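Cellulosomal scaffoldin adaptor protein B (Acetivibrio cellulolyticus, PDB 4U3S) acts as an adaptor scaffoldin of the cellulosome, represented here by its third type II cohesin domain, a module class that binds dockerins. Local coordinates at residues Gln36-Tyr41 with Ile88-Arg93; Ala22-Asn27 with Thr112-Gly117; Thr30-Tyr35 with Thr143-Trp148; Glu67-Glu72 with Ser106-Gly111. All coordinates share one frame; numbering follows the deposited sequence.

Contact 1 of 4, residues Gln36-Tyr41 with Ile88-Arg93; sequences QVNIKY and ILNLSR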
# COMPACT_ATOMS: atom_id res chain seq x y z
N GLN A 36 2.50 -5.28 -7.88
CA GLN A 36 2.14 -3.87 -7.65
C GLN A 36 3.05 -3.08 -8.57
O GLN A 36 4.26 -3.30 -8.56
CB GLN A 36 2.33 -3.45 -6.19
CG GLN A 36 2.14 -1.96 -5.97
CD GLN A 36 2.19 -1.52 -4.51
OE1 GLN A 36 2.64 -2.27 -3.64
NE2 GLN A 36 1.78 -0.30 -4.25
N VAL A 37 2.49 -2.20 -9.38
CA VAL A 37 3.30 -1.37 -10.26
C VAL A 37 2.91 0.08 -10.18
O VAL A 37 1.74 0.43 -9.94
CB VAL A 37 3.28 -1.83 -11.76
CG1 VAL A 37 3.91 -3.18 -11.93
CG2 VAL A 37 1.88 -1.81 -12.36
N ASN A 38 3.91 0.94 -10.38
CA ASN A 38 3.75 2.37 -10.37
C ASN A 38 4.10 2.89 -11.76
O ASN A 38 5.18 2.64 -12.28
CB ASN A 38 4.69 2.95 -9.31
CG ASN A 38 4.36 4.38 -8.97
OD1 ASN A 38 3.39 4.64 -8.23
ND2 ASN A 38 5.15 5.32 -9.51
N ILE A 39 3.19 3.66 -12.34
CA ILE A 39 3.29 4.08 -13.75
C ILE A 39 3.16 5.59 -13.82
O ILE A 39 2.28 6.17 -13.18
CB ILE A 39 2.17 3.43 -14.56
CG1 ILE A 39 2.38 1.91 -14.64
CG2 ILE A 39 2.07 4.03 -15.95
CD1 ILE A 39 1.17 1.16 -15.16
N LYS A 40 4.04 6.20 -14.61
CA LYS A 40 4.10 7.64 -14.81
C LYS A 40 3.69 7.95 -16.23
O LYS A 40 4.23 7.35 -17.18
CB LYS A 40 5.54 8.16 -14.58
CG LYS A 40 5.68 9.68 -14.68
CD LYS A 40 5.02 10.38 -13.49
CE LYS A 40 5.06 11.90 -13.57
NZ LYS A 40 4.13 12.46 -14.59
N TYR A 41 2.77 8.89 -16.37
CA TYR A 41 2.34 9.41 -17.67
C TYR A 41 2.20 10.92 -17.57
O TYR A 41 2.24 11.48 -16.47
CB TYR A 41 1.01 8.77 -18.10
CG TYR A 41 -0.20 9.07 -17.23
CD1 TYR A 41 -0.38 8.47 -15.99
CD2 TYR A 41 -1.18 9.96 -17.65
CE1 TYR A 41 -1.49 8.74 -15.19
CE2 TYR A 41 -2.29 10.24 -16.86
CZ TYR A 41 -2.43 9.63 -15.63
OH TYR A 41 -3.53 9.90 -14.84
N ILE A 88 0.35 9.88 -12.09
CA ILE A 88 0.85 8.65 -11.47
C ILE A 88 -0.30 7.68 -11.27
O ILE A 88 -1.31 8.07 -10.66
CB ILE A 88 1.54 8.89 -10.12
CG1 ILE A 88 2.85 9.65 -10.34
CG2 ILE A 88 1.88 7.55 -9.44
CD1 ILE A 88 3.34 10.40 -9.14
N LEU A 89 -0.16 6.47 -11.80
CA LEU A 89 -1.04 5.35 -11.44
C LEU A 89 -0.27 4.35 -10.59
O LEU A 89 0.94 4.10 -10.80
CB LEU A 89 -1.55 4.62 -12.67
CG LEU A 89 -2.19 5.47 -13.75
CD1 LEU A 89 -2.66 4.58 -14.90
CD2 LEU A 89 -3.32 6.32 -13.16
N ASN A 90 -0.97 3.81 -9.60
CA ASN A 90 -0.45 2.71 -8.83
C ASN A 90 -1.50 1.62 -8.72
O ASN A 90 -2.59 1.85 -8.20
CB ASN A 90 -0.02 3.20 -7.47
CG ASN A 90 0.84 2.18 -6.78
OD1 ASN A 90 0.34 1.22 -6.22
ND2 ASN A 90 2.14 2.38 -6.84
N LEU A 91 -1.16 0.46 -9.26
CA LEU A 91 -2.10 -0.64 -9.48
C LEU A 91 -1.56 -1.86 -8.79
O LEU A 91 -0.36 -2.10 -8.80
CB LEU A 91 -2.11 -0.95 -10.99
CG LEU A 91 -2.16 0.19 -12.00
CD1 LEU A 91 -1.89 -0.33 -13.39
CD2 LEU A 91 -3.57 0.72 -11.92
N SER A 92 -2.41 -2.68 -8.20
CA SER A 92 -1.97 -3.91 -7.59
C SER A 92 -3.08 -4.97 -7.66
O SER A 92 -4.27 -4.63 -7.59
CB SER A 92 -1.64 -3.67 -6.12
OG SER A 92 -1.15 -4.89 -5.59
N ARG A 93 -2.67 -6.23 -7.81
CA ARG A 93 -3.60 -7.36 -7.70
C ARG A 93 -2.83 -8.56 -7.19
O ARG A 93 -1.65 -8.73 -7.53
CB ARG A 93 -4.24 -7.65 -9.04
CG ARG A 93 -5.37 -8.66 -9.02
CD ARG A 93 -6.06 -8.74 -10.39
NE ARG A 93 -7.07 -9.79 -10.35
CZ ARG A 93 -8.37 -9.60 -10.14
NH1 ARG A 93 -8.87 -8.38 -10.00
NH2 ARG A 93 -9.19 -10.64 -10.06
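Asn90 lies between two side-chain amides of the adjacent antiparallel strand, donating to one and accepting from the other. Its ND2 gives a hydrogen bond of 2.9 Å to Asn38 OD1, in the carbonyl plane on a lone pair and almost straight at 174°. Its OD1 takes Gln36 NE2, also at 2.9 Å, with the two amide planes 89° apart. Gln36 reaches it because CG is anti to the backbone N (chi1 172°) and the chain stays extended beyond. Ser92 shares this polar face, its OG bonded to Tyr35 O. Four backbone hydrogen bonds, in the Val37–Leu91 and Ile39–Leu89 pairs, join the strands beneath.

The other face is apolar and close-packed. Ile39 CD1 meets Leu91 CD1 at 3.8 Å, and Tyr41 CE1 lies 3.6 Å from Leu89 CG, the two side chains crossing at about a right angle. Leu89 and Leu91 continue onto Phe118 and Val116 of the facing sheet. Looser packing marks the partly exposed end, where Lys40 CD approaches Ile88 CG1 at 3.9 Å and the bent lysine brings NZ to Tyr41 O and Glu86 O.

Since Gln36 OE1 bonds the backbone of a second protein chain, the chain of amide hydrogen bonds should fix which end of that amide faces the partner, consistent with a cohesin's dockerin-binding face.

Contact 2 of 4, residues Ala22-Asn27 with Thr112-Gly117; sequences ATVKIN and TVAVVG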
# COMPACT_ATOMS: atom_id res chain seq x y z
N ALA A 22 -3.05 -0.06 -22.58
CA ALA A 22 -1.74 -0.48 -22.10
C ALA A 22 -1.90 -1.75 -21.28
O ALA A 22 -2.56 -1.77 -20.25
CB ALA A 22 -1.10 0.61 -21.27
N THR A 23 -1.33 -2.83 -21.75
CA THR A 23 -1.40 -4.09 -21.03
C THR A 23 -0.08 -4.38 -20.31
O THR A 23 0.99 -4.42 -20.94
CB THR A 23 -1.72 -5.27 -21.96
OG1 THR A 23 -3.03 -5.11 -22.51
CG2 THR A 23 -1.69 -6.57 -21.17
N VAL A 24 -0.18 -4.60 -19.01
CA VAL A 24 0.97 -5.08 -18.23
C VAL A 24 1.04 -6.59 -18.36
O VAL A 24 0.07 -7.28 -18.07
CB VAL A 24 0.86 -4.69 -16.75
CG1 VAL A 24 2.13 -5.10 -16.02
CG2 VAL A 24 0.64 -3.19 -16.64
N LYS A 25 2.22 -7.08 -18.75
CA LYS A 25 2.41 -8.48 -19.12
C LYS A 25 3.67 -9.00 -18.42
O LYS A 25 4.67 -8.27 -18.29
CB LYS A 25 2.58 -8.59 -20.63
CG LYS A 25 2.65 -10.01 -21.13
CD LYS A 25 3.52 -10.13 -22.38
CE LYS A 25 3.63 -11.57 -22.85
NZ LYS A 25 4.25 -12.48 -21.83
N ILE A 26 3.60 -10.21 -17.89
CA ILE A 26 4.79 -10.89 -17.35
C ILE A 26 5.18 -12.11 -18.16
O ILE A 26 4.36 -12.72 -18.88
CB ILE A 26 4.67 -11.26 -15.84
CG1 ILE A 26 3.60 -12.33 -15.62
CG2 ILE A 26 4.32 -10.01 -15.01
CD1 ILE A 26 3.53 -12.87 -14.21
N ASN A 27 6.45 -12.46 -18.08
CA ASN A 27 6.97 -13.64 -18.75
C ASN A 27 7.85 -14.36 -17.78
O ASN A 27 8.79 -13.79 -17.23
CB ASN A 27 7.77 -13.29 -20.00
CG ASN A 27 8.06 -14.51 -20.83
OD1 ASN A 27 7.14 -15.16 -21.30
ND2 ASN A 27 9.32 -14.86 -20.97
N THR A 112 -0.84 -11.76 -19.28
CA THR A 112 -1.23 -10.39 -18.93
C THR A 112 -1.77 -10.32 -17.52
O THR A 112 -2.40 -11.26 -17.05
CB THR A 112 -2.27 -9.86 -19.92
OG1 THR A 112 -3.47 -10.62 -19.79
CG2 THR A 112 -1.78 -9.94 -21.36
N VAL A 113 -1.51 -9.20 -16.85
CA VAL A 113 -1.91 -9.05 -15.45
C VAL A 113 -2.80 -7.85 -15.18
O VAL A 113 -3.50 -7.80 -14.16
CB VAL A 113 -0.73 -9.03 -14.49
CG1 VAL A 113 0.05 -10.33 -14.60
CG2 VAL A 113 0.14 -7.79 -14.64
N ALA A 114 -2.74 -6.87 -16.07
CA ALA A 114 -3.55 -5.68 -15.92
C ALA A 114 -3.67 -4.96 -17.24
O ALA A 114 -2.78 -5.04 -18.10
CB ALA A 114 -2.94 -4.76 -14.90
N VAL A 115 -4.76 -4.22 -17.38
CA VAL A 115 -4.95 -3.34 -18.53
C VAL A 115 -5.42 -1.97 -18.01
O VAL A 115 -6.28 -1.88 -17.13
CB VAL A 115 -5.94 -3.89 -19.58
CG1 VAL A 115 -5.82 -3.11 -20.88
CG2 VAL A 115 -5.70 -5.36 -19.87
N VAL A 116 -4.81 -0.93 -18.54
CA VAL A 116 -5.23 0.44 -18.27
C VAL A 116 -5.43 1.14 -19.60
O VAL A 116 -4.83 0.79 -20.61
CB VAL A 116 -4.25 1.22 -17.32
CG1 VAL A 116 -4.04 0.42 -16.04
CG2 VAL A 116 -2.91 1.46 -17.94
N GLY A 117 -6.32 2.10 -19.63
CA GLY A 117 -6.65 2.83 -20.85
C GLY A 117 -6.04 4.22 -20.78
O GLY A 117 -5.94 4.81 -19.71
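One sheet of the cohesin beta sandwich holds strand 22-27 antiparallel to strand 112-117, the axes of these short segments 4.6 Å apart at closest approach. Regular pairing is clearest where Ala22 and Val116 exchange two backbone hydrogen bonds, and on the same face Ala22 CB rests 3.9 Å from Val116 CG2. Next along, Thr23 pairs with Val115 on the other face, its OG1 lying against both valine methyls.

At Val24 the register slips by one residue in a classic beta bulge: Val113 and Ala114 both face this single residue. Val24 O receives Val113 N at 2.8 Å in a nearly straight bond (170°), while Ala114 N reaches the same oxygen only weakly, at 3.5 Å. In return Val24 N donates to Ala114 O. The psi of Val113, -22°, departs from the extended strand and accommodates the extra residue.

Side chains close over the irregularity. Val113 CG2, placed between its own backbone N and carbonyl carbon, touches Val24 CG1 at 3.6 Å, and Ile26 CG1 meets Val113 CG1 more loosely. On the partly exposed face Thr23 CG2 and Thr112 CG2 abut methyl to methyl at 3.4 Å, tighter than ordinary van der Waals contact. Val113 and Ala114 also touch Tyr35 of the opposing sheet.

Contact 3 of 4, residues Thr30-Tyr35 with Thr143-Trp148; sequences TNFSGY and TTLFNW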
# COMPACT_ATOMS: atom_id res chain seq x y z
N THR A 30 8.48 -17.06 -11.74
CA THR A 30 8.27 -18.31 -11.03
C THR A 30 7.23 -18.19 -9.91
O THR A 30 7.38 -17.40 -9.00
CB THR A 30 9.59 -18.85 -10.47
OG1 THR A 30 10.47 -19.09 -11.57
CG2 THR A 30 9.38 -20.16 -9.69
N ASN A 31 6.19 -19.01 -9.96
CA ASN A 31 5.21 -19.10 -8.86
C ASN A 31 4.56 -17.75 -8.51
O ASN A 31 4.27 -17.47 -7.35
CB ASN A 31 5.87 -19.76 -7.65
CG ASN A 31 6.28 -21.20 -7.94
OD1 ASN A 31 5.68 -21.86 -8.79
ND2 ASN A 31 7.32 -21.68 -7.26
N PHE A 32 4.30 -16.96 -9.55
CA PHE A 32 3.74 -15.61 -9.44
C PHE A 32 2.39 -15.58 -8.70
O PHE A 32 1.47 -16.34 -9.04
CB PHE A 32 3.58 -15.04 -10.83
CG PHE A 32 2.91 -13.72 -10.89
CD1 PHE A 32 3.57 -12.55 -10.55
CD2 PHE A 32 1.61 -13.64 -11.35
CE1 PHE A 32 2.91 -11.33 -10.63
CE2 PHE A 32 0.96 -12.43 -11.44
CZ PHE A 32 1.62 -11.27 -11.10
N SER A 33 2.28 -14.68 -7.73
CA SER A 33 1.05 -14.56 -6.93
C SER A 33 0.48 -13.17 -6.88
O SER A 33 -0.61 -12.98 -6.34
CB SER A 33 1.28 -15.01 -5.49
OG SER A 33 2.09 -14.06 -4.77
N GLY A 34 1.21 -12.18 -7.42
CA GLY A 34 0.72 -10.80 -7.33
C GLY A 34 1.71 -9.77 -7.80
O GLY A 34 2.91 -10.03 -7.81
N TYR A 35 1.20 -8.61 -8.19
CA TYR A 35 2.04 -7.52 -8.63
C TYR A 35 1.58 -6.22 -7.95
O TYR A 35 0.40 -6.06 -7.64
CB TYR A 35 1.98 -7.33 -10.19
CG TYR A 35 0.70 -6.67 -10.64
CD1 TYR A 35 -0.42 -7.43 -10.94
CD2 TYR A 35 0.56 -5.28 -10.65
CE1 TYR A 35 -1.62 -6.83 -11.27
CE2 TYR A 35 -0.64 -4.67 -10.95
CZ TYR A 35 -1.72 -5.45 -11.27
OH TYR A 35 -2.92 -4.83 -11.54
N THR A 143 8.35 -1.55 -9.92
CA THR A 143 7.67 -2.83 -9.97
C THR A 143 8.02 -3.69 -8.77
O THR A 143 9.20 -3.76 -8.35
CB THR A 143 7.96 -3.64 -11.27
OG1 THR A 143 9.30 -4.17 -11.26
CG2 THR A 143 7.74 -2.79 -12.50
N THR A 144 7.01 -4.36 -8.23
CA THR A 144 7.23 -5.40 -7.24
C THR A 144 6.38 -6.60 -7.59
O THR A 144 5.16 -6.47 -7.80
CB THR A 144 6.88 -4.93 -5.80
OG1 THR A 144 5.54 -4.44 -5.76
CG2 THR A 144 7.81 -3.84 -5.34
N LEU A 145 7.02 -7.75 -7.74
CA LEU A 145 6.34 -9.00 -8.05
C LEU A 145 6.53 -9.96 -6.89
O LEU A 145 7.54 -9.89 -6.18
CB LEU A 145 6.90 -9.62 -9.34
CG LEU A 145 6.95 -8.65 -10.51
CD1 LEU A 145 7.64 -9.32 -11.69
CD2 LEU A 145 5.56 -8.14 -10.88
N PHE A 146 5.55 -10.86 -6.71
CA PHE A 146 5.50 -11.74 -5.54
C PHE A 146 5.22 -13.18 -5.94
O PHE A 146 4.60 -13.42 -6.97
CB PHE A 146 4.40 -11.25 -4.58
CG PHE A 146 4.68 -9.88 -4.01
CD1 PHE A 146 4.36 -8.75 -4.74
CD2 PHE A 146 5.30 -9.73 -2.80
CE1 PHE A 146 4.66 -7.49 -4.24
CE2 PHE A 146 5.57 -8.45 -2.29
CZ PHE A 146 5.26 -7.34 -3.02
N ASN A 147 5.69 -14.12 -5.13
CA ASN A 147 5.47 -15.52 -5.41
C ASN A 147 4.45 -16.10 -4.44
O ASN A 147 3.99 -15.41 -3.50
CB ASN A 147 6.77 -16.30 -5.38
CG ASN A 147 7.42 -16.32 -4.01
OD1 ASN A 147 6.76 -16.27 -2.98
ND2 ASN A 147 8.75 -16.46 -4.00
N TRP A 148 4.11 -17.36 -4.65
CA TRP A 148 3.02 -17.95 -3.90
C TRP A 148 3.37 -18.41 -2.50
O TRP A 148 2.51 -18.95 -1.79
CB TRP A 148 2.35 -19.06 -4.69
CG TRP A 148 3.17 -20.31 -4.99
CD1 TRP A 148 4.36 -20.70 -4.48
CD2 TRP A 148 2.74 -21.36 -5.85
NE1 TRP A 148 4.72 -21.94 -4.99
CE2 TRP A 148 3.73 -22.37 -5.83
CE3 TRP A 148 1.59 -21.56 -6.62
CZ2 TRP A 148 3.62 -23.53 -6.58
CZ3 TRP A 148 1.49 -22.72 -7.37
CH2 TRP A 148 2.50 -23.68 -7.35
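Asn31 lays its side chain flat over one face of the Trp148 indole, and each atom from CB outward has its own place there. CB sits 3.6 Å from the centroid of the five-membered ring and only 9° off its normal, a CH-pi contact. CG follows at 3.4 Å from Trp148 NE1. At the tip the branches separate: OD1 hangs above the rim of the indole beside the CE2–CZ2 bond, 3.5 Å from Trp148 CZ2, while ND2 stays near NE1, where two donors meet and do not bond. The amide and ring planes are 12° apart, so this is a stack. CG of Asn31 is anti to its carbonyl carbon (chi1 -64°).

Beyond this loop the chain enters strand 32-35, antiparallel to strand 143-147. Ser33 grips the partner twice: its N donates to Phe146 O at 2.7 Å, and its OG donates to Asn147 O, also at 2.7 Å, from well above the carbonyl plane and not on a lone pair. Pairing is looser at the next step, where Phe146 N returns a bent bond to Gly34 O. On the core side Leu145 CD2 packs on Tyr35 CB at 3.7 Å, and Phe32 carries on to Val113 of the other sheet.

Trp148 also meets Tyr101 of helix 98-104 edge-to-face. The stack and the Ser33 bonds lie at the same end of the strand pair, so a flat amide-on-indole contact and two short hydrogen bonds together fix the start of strand 32-35 against residues 143-148.

Contact 4 of 4, residues Glu67-Glu72 with Ser106-Gly111; sequences ELLVNE and SPEETG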
# COMPACT_ATOMS: atom_id res chain seq x y z
N GLU A 67 -5.19 -12.07 -17.94
CA GLU A 67 -5.46 -13.51 -17.91
C GLU A 67 -5.02 -14.17 -16.60
O GLU A 67 -5.54 -15.23 -16.23
CB GLU A 67 -4.84 -14.21 -19.12
CG GLU A 67 -3.35 -14.25 -19.21
CD GLU A 67 -2.90 -14.43 -20.65
OE1 GLU A 67 -3.45 -15.31 -21.36
OE2 GLU A 67 -2.01 -13.69 -21.08
N LEU A 68 -4.06 -13.57 -15.91
CA LEU A 68 -3.62 -14.09 -14.61
C LEU A 68 -4.35 -13.41 -13.44
O LEU A 68 -4.91 -12.34 -13.59
CB LEU A 68 -2.12 -13.92 -14.46
CG LEU A 68 -1.25 -14.44 -15.60
CD1 LEU A 68 0.20 -14.32 -15.16
CD2 LEU A 68 -1.60 -15.85 -16.07
N LEU A 69 -4.32 -14.06 -12.28
CA LEU A 69 -4.89 -13.55 -11.02
C LEU A 69 -6.41 -13.48 -11.04
O LEU A 69 -6.99 -12.66 -10.33
CB LEU A 69 -4.27 -12.21 -10.61
CG LEU A 69 -2.76 -12.14 -10.59
CD1 LEU A 69 -2.22 -10.74 -10.32
CD2 LEU A 69 -2.12 -13.12 -9.59
N VAL A 70 -7.04 -14.35 -11.82
CA VAL A 70 -8.51 -14.35 -11.90
C VAL A 70 -9.15 -15.63 -11.37
O VAL A 70 -10.37 -15.81 -11.44
CB VAL A 70 -8.99 -13.99 -13.32
CG1 VAL A 70 -8.61 -12.54 -13.62
CG2 VAL A 70 -8.46 -14.96 -14.36
N ASN A 71 -8.34 -16.54 -10.81
CA ASN A 71 -8.89 -17.75 -10.19
C ASN A 71 -9.52 -17.44 -8.84
O ASN A 71 -8.80 -17.18 -7.83
CB ASN A 71 -7.80 -18.81 -10.07
CG ASN A 71 -8.34 -20.18 -9.76
OD1 ASN A 71 -9.27 -20.33 -8.97
ND2 ASN A 71 -7.72 -21.20 -10.35
N GLU A 72 -10.85 -17.43 -8.80
CA GLU A 72 -11.56 -16.95 -7.62
C GLU A 72 -11.32 -17.82 -6.38
O GLU A 72 -11.44 -17.33 -5.25
CB GLU A 72 -13.06 -16.84 -7.92
CG GLU A 72 -13.38 -15.75 -8.96
CD GLU A 72 -13.23 -14.32 -8.46
OE1 GLU A 72 -13.06 -14.11 -7.25
OE2 GLU A 72 -13.37 -13.38 -9.30
N SER A 106 -0.34 -25.60 -9.88
CA SER A 106 -0.59 -25.03 -11.17
C SER A 106 -0.25 -23.55 -11.10
O SER A 106 -1.15 -22.69 -10.99
CB SER A 106 -2.04 -25.26 -11.55
OG SER A 106 -2.23 -24.99 -12.93
N PRO A 107 1.04 -23.23 -11.11
CA PRO A 107 1.45 -21.84 -10.99
C PRO A 107 1.17 -21.04 -12.24
O PRO A 107 1.21 -21.60 -13.34
CB PRO A 107 2.95 -21.93 -10.75
CG PRO A 107 3.36 -23.21 -11.38
CD PRO A 107 2.19 -24.14 -11.24
N GLU A 108 0.84 -19.75 -12.03
CA GLU A 108 0.64 -18.78 -13.10
C GLU A 108 1.94 -18.02 -13.28
O GLU A 108 2.41 -17.41 -12.34
CB GLU A 108 -0.47 -17.80 -12.70
CG GLU A 108 -1.78 -18.50 -12.43
CD GLU A 108 -2.90 -17.52 -12.05
OE1 GLU A 108 -2.68 -16.29 -12.13
OE2 GLU A 108 -3.99 -17.96 -11.62
N GLU A 109 2.58 -18.11 -14.44
CA GLU A 109 3.90 -17.50 -14.57
C GLU A 109 4.08 -16.57 -15.74
O GLU A 109 5.05 -15.79 -15.76
CB GLU A 109 4.96 -18.61 -14.63
CG GLU A 109 4.92 -19.50 -13.40
CD GLU A 109 5.97 -20.60 -13.37
OE1 GLU A 109 6.30 -21.17 -14.45
OE2 GLU A 109 6.43 -20.90 -12.26
N THR A 110 3.21 -16.65 -16.72
CA THR A 110 3.35 -15.91 -17.94
C THR A 110 1.96 -15.50 -18.38
O THR A 110 1.05 -16.34 -18.45
CB THR A 110 4.01 -16.78 -19.06
OG1 THR A 110 5.35 -17.11 -18.69
CG2 THR A 110 4.00 -16.04 -20.40
N GLY A 111 1.80 -14.23 -18.71
CA GLY A 111 0.54 -13.70 -19.23
C GLY A 111 0.29 -12.27 -18.82
O GLY A 111 1.08 -11.65 -18.12
O HOH W 1 -6.04 -16.87 -13.26
O HOH W 2 -4.91 -20.50 -11.95
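With CG anti to its carbonyl carbon (chi1 -59°) and the chain extended beyond it (chi2 -179°), Glu108 stretches across to the backbone of Leu69. There OE1 accepts Leu69 N at 2.8 Å, on the syn side of the carboxylate and fairly straight at 164°. The same oxygen lies 3.4 Å from Leu68 CB, and the Glu108 and Leu68 side chains run past each other in opposite directions.

The second carboxylate oxygen works through water. Glu108 OE2 accepts one water at 2.8 Å, which in turn accepts Val70 N and gives a weak bond to Glu67 O. Another water donates to Glu108 OE2 at 2.7 Å. This second water is weakly linked to Asn71 ND2. Tyr95 OH is a further hydrogen-bond partner of OE2, and it also bonds Asn71 N. Several donors around one carboxylate would be expected to stabilise its negative charge.

On the inner side the Leu68 methyls lie against backbone: CD2 touches Thr110 O at 3.6 Å, and CD1 lies beside the Thr110–Gly111 peptide. Glu67 OE2, whose hydrogen-bond partner is Thr112 N, passes 3.2 Å from Gly111 CA. The glycine fits because it has no CB: its backbone angles would press one against the Thr110 carbonyl.

Both segments are loops. Residues 67-72 run between strands 64-65 and 76-80. The loop of residues 106-111 leads from helix 98-104 into strand 111-120, while Leu68 and Leu69 rest against Phe32 of strand 32-40.

Strand 32-40 is shared by contacts 1 and 3, whose centres are about 15 Å apart in one antiparallel sheet, with Thr143-Trp148 and Ile88-Arg93 as its neighbours. Contact 2 belongs to the facing sheet, about 11 Å from contact 1 centre to centre; Leu91 CD1 and Val116 CG1 meet across the sandwich at 3.5 Å. Contact 4 joins the loops at one end, about 10 Å from contact 3 centre to centre, and its Glu109 OE2 accepts Asn31 N of contact 3. Along the chain, contacts 1 and 4 cross, and both are nested inside the loops closed by contacts 2 and 3. Distant sequence thus interlocks into one cohesin domain, whose contact 1 and contact 3 sheet meets the second protein.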